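PDB 6PZ7: endoglucanase family 5 from Clostridium acetobutylicum ATCC 824, which probably hydrolyses internal beta-1,4-glucosidic bonds in cellulose and related plant polysaccharides, acting as a broad-specificity endoglucanase of the GH5_4 subfamily. Local coordinates for residues Y88-H93 with K133-H138; A96-H101 with G126-R131; L220-P225 with N252-K257. All coordinates share one frame; numbering follows the deposited sequence.

Contact 1: residues Y88-H93 with K133-H138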
# COMPACT_ATOMS: atom_id res chain seq x y z
N TYR A 88 -15.11 7.19 -6.18
CA TYR A 88 -15.72 7.31 -4.85
C TYR A 88 -14.79 8.10 -3.94
O TYR A 88 -15.22 8.95 -3.15
CB TYR A 88 -15.98 5.92 -4.22
CG TYR A 88 -16.91 4.96 -4.92
CD1 TYR A 88 -17.94 5.37 -5.73
CD2 TYR A 88 -16.75 3.60 -4.71
CE1 TYR A 88 -18.76 4.44 -6.35
CE2 TYR A 88 -17.55 2.67 -5.33
CZ TYR A 88 -18.57 3.10 -6.15
OH TYR A 88 -19.37 2.15 -6.77
N VAL A 89 -13.50 7.73 -3.96
CA VAL A 89 -12.51 8.32 -3.07
C VAL A 89 -12.25 9.79 -3.45
O VAL A 89 -12.26 10.70 -2.60
CB VAL A 89 -11.21 7.48 -3.11
CG1 VAL A 89 -10.13 8.14 -2.27
CG2 VAL A 89 -11.47 6.07 -2.61
N ILE A 90 -12.00 10.04 -4.74
CA ILE A 90 -11.67 11.38 -5.21
C ILE A 90 -12.84 12.32 -4.98
O ILE A 90 -12.64 13.48 -4.59
CB ILE A 90 -11.21 11.34 -6.68
CG1 ILE A 90 -9.86 10.57 -6.83
CG2 ILE A 90 -11.13 12.72 -7.30
CD1 ILE A 90 -8.68 11.22 -6.18
N GLN A 91 -14.07 11.86 -5.25
CA GLN A 91 -15.25 12.70 -5.04
C GLN A 91 -15.48 13.03 -3.57
O GLN A 91 -16.20 13.99 -3.27
CB GLN A 91 -16.50 11.98 -5.58
CG GLN A 91 -16.54 11.93 -7.08
CD GLN A 91 -17.59 11.01 -7.64
OE1 GLN A 91 -18.30 10.31 -6.90
NE2 GLN A 91 -17.70 10.96 -8.95
N ASP A 92 -14.89 12.28 -2.65
CA ASP A 92 -14.93 12.57 -1.23
C ASP A 92 -13.73 13.42 -0.80
O ASP A 92 -13.48 13.55 0.42
CB ASP A 92 -15.06 11.31 -0.39
CG ASP A 92 -16.47 10.79 -0.35
OD1 ASP A 92 -17.41 11.39 -0.92
OD2 ASP A 92 -16.70 9.72 0.28
N HIS A 93 -12.97 13.97 -1.73
CA HIS A 93 -11.86 14.87 -1.43
C HIS A 93 -10.83 14.21 -0.52
O HIS A 93 -10.30 14.83 0.41
CB HIS A 93 -12.37 16.22 -0.90
CG HIS A 93 -13.15 16.98 -1.92
ND1 HIS A 93 -12.59 17.49 -3.07
CD2 HIS A 93 -14.47 17.26 -1.99
CE1 HIS A 93 -13.52 18.12 -3.77
NE2 HIS A 93 -14.67 17.97 -3.15
N LYS A 133 -4.71 9.63 -16.46
CA LYS A 133 -3.72 10.69 -16.63
C LYS A 133 -4.23 12.07 -16.23
O LYS A 133 -3.41 12.95 -15.89
CB LYS A 133 -3.22 10.73 -18.08
CG LYS A 133 -4.24 11.20 -19.09
CD LYS A 133 -3.83 10.87 -20.53
CE LYS A 133 -2.52 11.54 -20.90
NZ LYS A 133 -2.05 11.11 -22.25
N ASP A 134 -5.54 12.30 -16.30
CA ASP A 134 -6.07 13.65 -16.09
C ASP A 134 -6.44 13.96 -14.64
O ASP A 134 -6.82 15.09 -14.34
CB ASP A 134 -7.27 13.92 -16.99
CG ASP A 134 -6.90 14.06 -18.46
OD1 ASP A 134 -5.75 14.36 -18.81
OD2 ASP A 134 -7.84 13.91 -19.26
N TYR A 135 -6.35 13.01 -13.73
CA TYR A 135 -6.62 13.28 -12.32
C TYR A 135 -5.57 14.25 -11.77
O TYR A 135 -4.41 14.26 -12.21
CB TYR A 135 -6.62 11.97 -11.51
CG TYR A 135 -7.88 11.18 -11.71
CD1 TYR A 135 -8.02 10.31 -12.78
CD2 TYR A 135 -8.96 11.29 -10.83
CE1 TYR A 135 -9.22 9.63 -12.99
CE2 TYR A 135 -10.13 10.59 -11.03
CZ TYR A 135 -10.24 9.77 -12.11
OH TYR A 135 -11.38 9.05 -12.38
N ASP A 136 -5.94 14.99 -10.73
CA ASP A 136 -5.01 15.90 -10.06
C ASP A 136 -4.13 15.12 -9.07
O ASP A 136 -4.14 13.89 -9.03
CB ASP A 136 -5.72 17.11 -9.47
CG ASP A 136 -6.56 16.82 -8.27
OD1 ASP A 136 -6.39 15.84 -7.56
OD2 ASP A 136 -7.49 17.67 -8.04
N SER A 137 -3.36 15.85 -8.27
CA SER A 137 -2.36 15.24 -7.41
C SER A 137 -2.93 14.47 -6.25
O SER A 137 -2.17 13.82 -5.52
CB SER A 137 -1.41 16.31 -6.88
OG SER A 137 -2.07 17.19 -6.00
N HIS A 138 -4.26 14.48 -6.06
CA HIS A 138 -4.85 13.60 -5.06
C HIS A 138 -4.84 12.14 -5.47
O HIS A 138 -5.06 11.27 -4.62
CB HIS A 138 -6.26 14.04 -4.68
CG HIS A 138 -6.26 15.31 -3.89
ND1 HIS A 138 -6.23 16.55 -4.48
CD2 HIS A 138 -6.20 15.52 -2.55
CE1 HIS A 138 -6.21 17.49 -3.55
NE2 HIS A 138 -6.17 16.89 -2.37
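The Y135 ring meets I90 along its CD2-CE2 side: CG1 of I90 comes in at a slant, 4.2 Å from CD2 of Y135. The H138 ring carries the D136 carboxylate carbon at its edge, in plane. Outside the two segments, Y95 meets the H138 ring with the two planes at about 40°. I90 is the one residue of 88-93 that carries the contact. Its CG1 stands beside the backbone N (chi1 -66°), and the chain then bends so that CD1 reaches the base of H138, 3.9 Å from O of H138 and 4.0 Å from CB of H138. I90 thus bridges the two residues, CG1 to the tyrosine ring and CD1 to the foot of the histidine. D136 holds that histidine in place. Its OD1 accepts from N of H138 at 2.9 Å, closing an Asx turn, and from ND1 of H138 at 3.2 Å. Both donors approach from the same face of the carboxylate; ND1 of H138 meets OD1 of D136 from 45° out of the carboxylate plane, while that OD1 lies in the plane of the imidazole, so the bond fixes the rotation of the ring. Y135 is held at both ends: OH bonds to N87 on helix 76-91, and its carbonyl takes R188 and N184. The contact therefore joins the end of helix 76-91 to the loop that runs from helix 111-132 into strand 139-142, at the face of the TIM barrel where strands begin. No hydrogen bond crosses between the two segments. The cohesion here is dispersive, I90 against hydrocarbon and the carbonyl oxygen of H138, while the polar bonds act within the loop, shaping the surface that receives it. A carboxylate on ND1 would probably raise the basicity of H138.

Contact 2: residues A96-H101 with G126-R131; sequences AILNTH and GQIANR
I128 reaches from helix 111-132 to L98 on strand 95-99 and to T100 just beyond it. Its CG2 packs against CD2 of L98 at 3.9 Å, and its CD1 comes within 4.2 Å of the CG2 methyl of T100. Since CG2 and CD1 end different branches of the isoleucine, one residue bridges L98 and T100, two positions apart. With CG opposite the backbone N (chi1 177°), L98 extends its CD2 methyl toward the helix. The next shell closes round these groups: V82 of helix 76-91 and L139 of the neighbouring strand touch L98, while W62 lies against both T100 and I128. T100 turns its hydroxyl to the carbonyl of T143, leaving the methyl for I128. N99, between them, points the other way, into the barrel. There its ND2 donates to ND1 of H101 at 3.0 Å, nearly straight (161°) and in the ring plane, and also meets Q142, while OD1 takes the amide of V60. This is the beta-alpha-beta crossover 95-99, 111-132, 139-142 of a TIM barrel. Across the contact the join is purely apolar and buried; the polar network belongs to the inner side of the strand, where it sets the orientation of H101.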
# COMPACT_ATOMS: atom_id res chain seq x y z
N ALA A 96 -6.28 9.11 -3.14
CA ALA A 96 -6.45 7.73 -3.57
C ALA A 96 -5.08 7.21 -3.99
O ALA A 96 -4.38 7.89 -4.75
CB ALA A 96 -7.42 7.62 -4.75
N ILE A 97 -4.69 6.03 -3.51
CA ILE A 97 -3.48 5.33 -3.97
C ILE A 97 -3.92 4.17 -4.84
O ILE A 97 -4.66 3.30 -4.38
CB ILE A 97 -2.60 4.83 -2.80
CG1 ILE A 97 -2.14 5.96 -1.88
CG2 ILE A 97 -1.39 4.05 -3.38
CD1 ILE A 97 -1.63 5.42 -0.54
N LEU A 98 -3.50 4.16 -6.10
CA LEU A 98 -3.84 3.11 -7.06
C LEU A 98 -2.56 2.34 -7.37
O LEU A 98 -1.57 2.96 -7.77
CB LEU A 98 -4.42 3.74 -8.33
CG LEU A 98 -4.75 2.77 -9.44
CD1 LEU A 98 -5.87 1.84 -9.09
CD2 LEU A 98 -5.10 3.51 -10.72
N ASN A 99 -2.59 1.02 -7.22
CA ASN A 99 -1.36 0.23 -7.39
C ASN A 99 -1.52 -0.90 -8.41
O ASN A 99 -2.54 -1.05 -9.08
CB ASN A 99 -0.82 -0.29 -6.05
CG ASN A 99 -1.55 -1.49 -5.51
OD1 ASN A 99 -2.45 -2.02 -6.14
ND2 ASN A 99 -1.15 -1.95 -4.32
N THR A 100 -0.43 -1.69 -8.54
CA THR A 100 -0.52 -3.10 -8.89
C THR A 100 -0.31 -3.90 -7.62
O THR A 100 0.42 -3.47 -6.72
CB THR A 100 0.48 -3.52 -9.97
OG1 THR A 100 1.84 -3.51 -9.47
CG2 THR A 100 0.41 -2.65 -11.22
N HIS A 101 -0.96 -5.06 -7.52
CA HIS A 101 -1.09 -5.76 -6.23
C HIS A 101 -0.60 -7.18 -6.40
O HIS A 101 0.63 -7.40 -6.53
CB HIS A 101 -2.43 -5.55 -5.53
CG HIS A 101 -2.33 -5.69 -4.06
ND1 HIS A 101 -1.89 -4.66 -3.26
CD2 HIS A 101 -2.60 -6.74 -3.25
CE1 HIS A 101 -1.90 -5.10 -2.01
NE2 HIS A 101 -2.36 -6.34 -1.98
N GLY A 126 1.45 1.48 -18.95
CA GLY A 126 1.08 2.46 -19.96
C GLY A 126 -0.42 2.62 -20.07
O GLY A 126 -0.96 3.72 -20.16
N GLN A 127 -1.15 1.49 -20.02
CA GLN A 127 -2.60 1.55 -20.09
C GLN A 127 -3.22 2.13 -18.81
O GLN A 127 -4.17 2.91 -18.88
CB GLN A 127 -3.16 0.15 -20.37
CG GLN A 127 -2.88 -0.36 -21.76
CD GLN A 127 -3.20 -1.82 -21.87
OE1 GLN A 127 -4.35 -2.18 -22.13
NE2 GLN A 127 -2.23 -2.66 -21.60
N ILE A 128 -2.75 1.72 -17.64
CA ILE A 128 -3.29 2.26 -16.39
C ILE A 128 -3.05 3.76 -16.34
O ILE A 128 -3.96 4.56 -16.09
CB ILE A 128 -2.67 1.57 -15.16
CG1 ILE A 128 -2.88 0.06 -15.12
CG2 ILE A 128 -3.22 2.21 -13.83
CD1 ILE A 128 -1.96 -0.65 -14.12
N ALA A 129 -1.82 4.16 -16.60
CA ALA A 129 -1.46 5.57 -16.54
C ALA A 129 -2.26 6.39 -17.54
O ALA A 129 -2.76 7.48 -17.21
CB ALA A 129 0.04 5.74 -16.75
N ASN A 130 -2.42 5.88 -18.77
CA ASN A 130 -3.20 6.61 -19.76
C ASN A 130 -4.63 6.84 -19.29
O ASN A 130 -5.18 7.94 -19.44
CB ASN A 130 -3.15 5.85 -21.09
CG ASN A 130 -4.02 6.46 -22.17
OD1 ASN A 130 -5.03 5.89 -22.58
ND2 ASN A 130 -3.64 7.62 -22.62
N ARG A 131 -5.26 5.80 -18.73
CA ARG A 131 -6.65 5.93 -18.31
C ARG A 131 -6.80 7.00 -17.23
O ARG A 131 -7.81 7.72 -17.20
CB ARG A 131 -7.20 4.59 -17.81
CG ARG A 131 -8.56 4.69 -17.13
CD ARG A 131 -9.65 5.18 -18.09
NE ARG A 131 -10.08 4.10 -18.98
CZ ARG A 131 -11.18 3.35 -18.79
NH1 ARG A 131 -11.97 3.55 -17.74
NH2 ARG A 131 -11.47 2.39 -19.67

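Contact 3: residues L220-P225 with N252-K257; sequences LHMYAP and NAIYNK
With CG anti to the backbone N (chi1 -170°) and an extended chain after it, M222 carries SD out to 4.1 Å from CD1 of I254; the bend at chi3 (82°) turns only the terminal CE. L220 points its CD1 at the same isoleucine. On the helix, I254 has CG1 beside its backbone N (chi1 -62°) and CG2 opposite that N, so that CG2 and the CG1-CD1 arm both face the strand. CD1 of L220 lies in the fork between them, 3.8 Å from CG2 of I254 and 3.9 Å from CG1 of I254. L220 and M222 each meet I254 tip to tip. V265, on the next strand, touches L220 and I254, and L247 and L251 of helix 241-259 close on M222. H221, between the two, faces into the barrel and bonds to E146, which with N145 forms the Asn-Glu pair that in GH5 relatives includes the acid/base. Beyond M222 the chain folds into an inverse gamma turn centred on Y223 and passes a cis peptide before P225. The contact packs strand 216-221 and the loop after it against helix 241-259 of the barrel. With no hydrogen bond across it, the seam rests on dispersion between methyls of branched side chains and a polarisable sulfur, all buried.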
# COMPACT_ATOMS: atom_id res chain seq x y z
N LEU A 220 6.58 1.33 2.27
CA LEU A 220 6.98 0.25 3.17
C LEU A 220 5.74 -0.32 3.83
O LEU A 220 4.75 0.40 4.06
CB LEU A 220 7.96 0.75 4.25
CG LEU A 220 9.23 1.41 3.74
CD1 LEU A 220 9.98 2.05 4.91
CD2 LEU A 220 10.11 0.44 2.99
N HIS A 221 5.75 -1.61 4.15
CA HIS A 221 4.67 -2.27 4.87
C HIS A 221 5.26 -2.82 6.16
O HIS A 221 6.37 -3.39 6.14
CB HIS A 221 4.04 -3.40 4.07
CG HIS A 221 3.39 -2.92 2.81
ND1 HIS A 221 2.92 -3.79 1.86
CD2 HIS A 221 3.15 -1.67 2.33
CE1 HIS A 221 2.40 -3.09 0.85
NE2 HIS A 221 2.55 -1.81 1.11
N MET A 222 4.60 -2.60 7.30
CA MET A 222 5.19 -2.98 8.58
C MET A 222 4.10 -3.28 9.62
O MET A 222 3.60 -2.38 10.32
CB MET A 222 6.13 -1.88 9.06
CG MET A 222 6.98 -2.30 10.27
SD MET A 222 8.24 -1.17 10.84
CE MET A 222 7.23 -0.07 11.81
N TYR A 223 3.78 -4.55 9.74
CA TYR A 223 2.77 -5.03 10.68
C TYR A 223 3.47 -5.38 11.99
O TYR A 223 3.60 -6.54 12.38
CB TYR A 223 2.03 -6.22 10.13
CG TYR A 223 1.15 -5.98 8.92
CD1 TYR A 223 -0.22 -5.96 9.03
CD2 TYR A 223 1.70 -5.83 7.63
CE1 TYR A 223 -1.03 -5.82 7.93
CE2 TYR A 223 0.88 -5.68 6.51
CZ TYR A 223 -0.48 -5.69 6.67
OH TYR A 223 -1.32 -5.58 5.59
N ALA A 224 3.94 -4.38 12.65
CA ALA A 224 4.77 -4.54 13.85
C ALA A 224 3.96 -4.35 15.13
O ALA A 224 3.02 -3.55 15.16
CB ALA A 224 5.91 -3.52 13.84
N PRO A 225 4.35 -5.02 16.22
CA PRO A 225 5.29 -6.15 16.26
C PRO A 225 4.61 -7.40 15.74
O PRO A 225 3.43 -7.66 16.04
CB PRO A 225 5.63 -6.28 17.75
CG PRO A 225 4.41 -5.74 18.46
CD PRO A 225 3.76 -4.74 17.54
N ASN A 252 12.22 4.73 13.95
CA ASN A 252 13.40 5.58 13.88
C ASN A 252 14.37 5.10 12.80
O ASN A 252 15.05 5.93 12.17
CB ASN A 252 14.07 5.63 15.25
CG ASN A 252 14.87 6.88 15.43
OD1 ASN A 252 14.46 7.95 14.99
ND2 ASN A 252 16.03 6.75 16.07
N ALA A 253 14.47 3.79 12.57
CA ALA A 253 15.30 3.31 11.48
C ALA A 253 14.82 3.83 10.13
O ALA A 253 15.63 4.21 9.27
CB ALA A 253 15.38 1.79 11.47
N ILE A 254 13.50 3.85 9.91
CA ILE A 254 12.92 4.38 8.68
C ILE A 254 13.17 5.87 8.58
O ILE A 254 13.57 6.38 7.53
CB ILE A 254 11.42 4.05 8.63
CG1 ILE A 254 11.18 2.54 8.62
CG2 ILE A 254 10.79 4.73 7.44
CD1 ILE A 254 9.71 2.14 8.89
N TYR A 255 12.94 6.59 9.67
CA TYR A 255 13.20 8.03 9.70
C TYR A 255 14.66 8.33 9.37
O TYR A 255 14.96 9.21 8.55
CB TYR A 255 12.84 8.59 11.09
CG TYR A 255 13.29 10.02 11.26
CD1 TYR A 255 12.55 11.06 10.72
CD2 TYR A 255 14.46 10.33 11.94
CE1 TYR A 255 12.97 12.38 10.83
CE2 TYR A 255 14.88 11.65 12.08
CZ TYR A 255 14.12 12.66 11.52
OH TYR A 255 14.56 13.97 11.64
N ASN A 256 15.58 7.61 10.01
CA ASN A 256 17.00 7.91 9.80
C ASN A 256 17.47 7.55 8.40
O ASN A 256 18.35 8.23 7.85
CB ASN A 256 17.83 7.20 10.86
CG ASN A 256 17.83 7.96 12.18
OD1 ASN A 256 17.82 9.18 12.20
ND2 ASN A 256 17.80 7.22 13.28
N LYS A 257 16.92 6.51 7.81
CA LYS A 257 17.36 6.12 6.48
C LYS A 257 16.82 7.04 5.39
O LYS A 257 17.56 7.42 4.47
CB LYS A 257 16.97 4.67 6.21
CG LYS A 257 17.29 4.22 4.82
CD LYS A 257 18.79 4.21 4.61
CE LYS A 257 19.15 3.82 3.21
NZ LYS A 257 20.63 3.77 3.06

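Contacts 1 and 2 adjoin, their centres 13 Å apart: H138 O lies 2.9 Å from A96 N in a probable hydrogen bond, and V89 CG1 packs on A96 CB at 3.7 Å. The start of segment 96-101 thus adjoins contact 1, and its L98 and T100 form contact 2. Contact 3 lies across the barrel, on the opposite side of the chain's centre, its centre about 26 Å from that of contact 2 and about 28 Å from that of contact 1. Contacts 2 and 3 share the eight-stranded sheet and come within about 6 Å at their nearest atoms. H101 and H221, which both touch N145, look inward at the end of the barrel where GH5 enzymes have their active site.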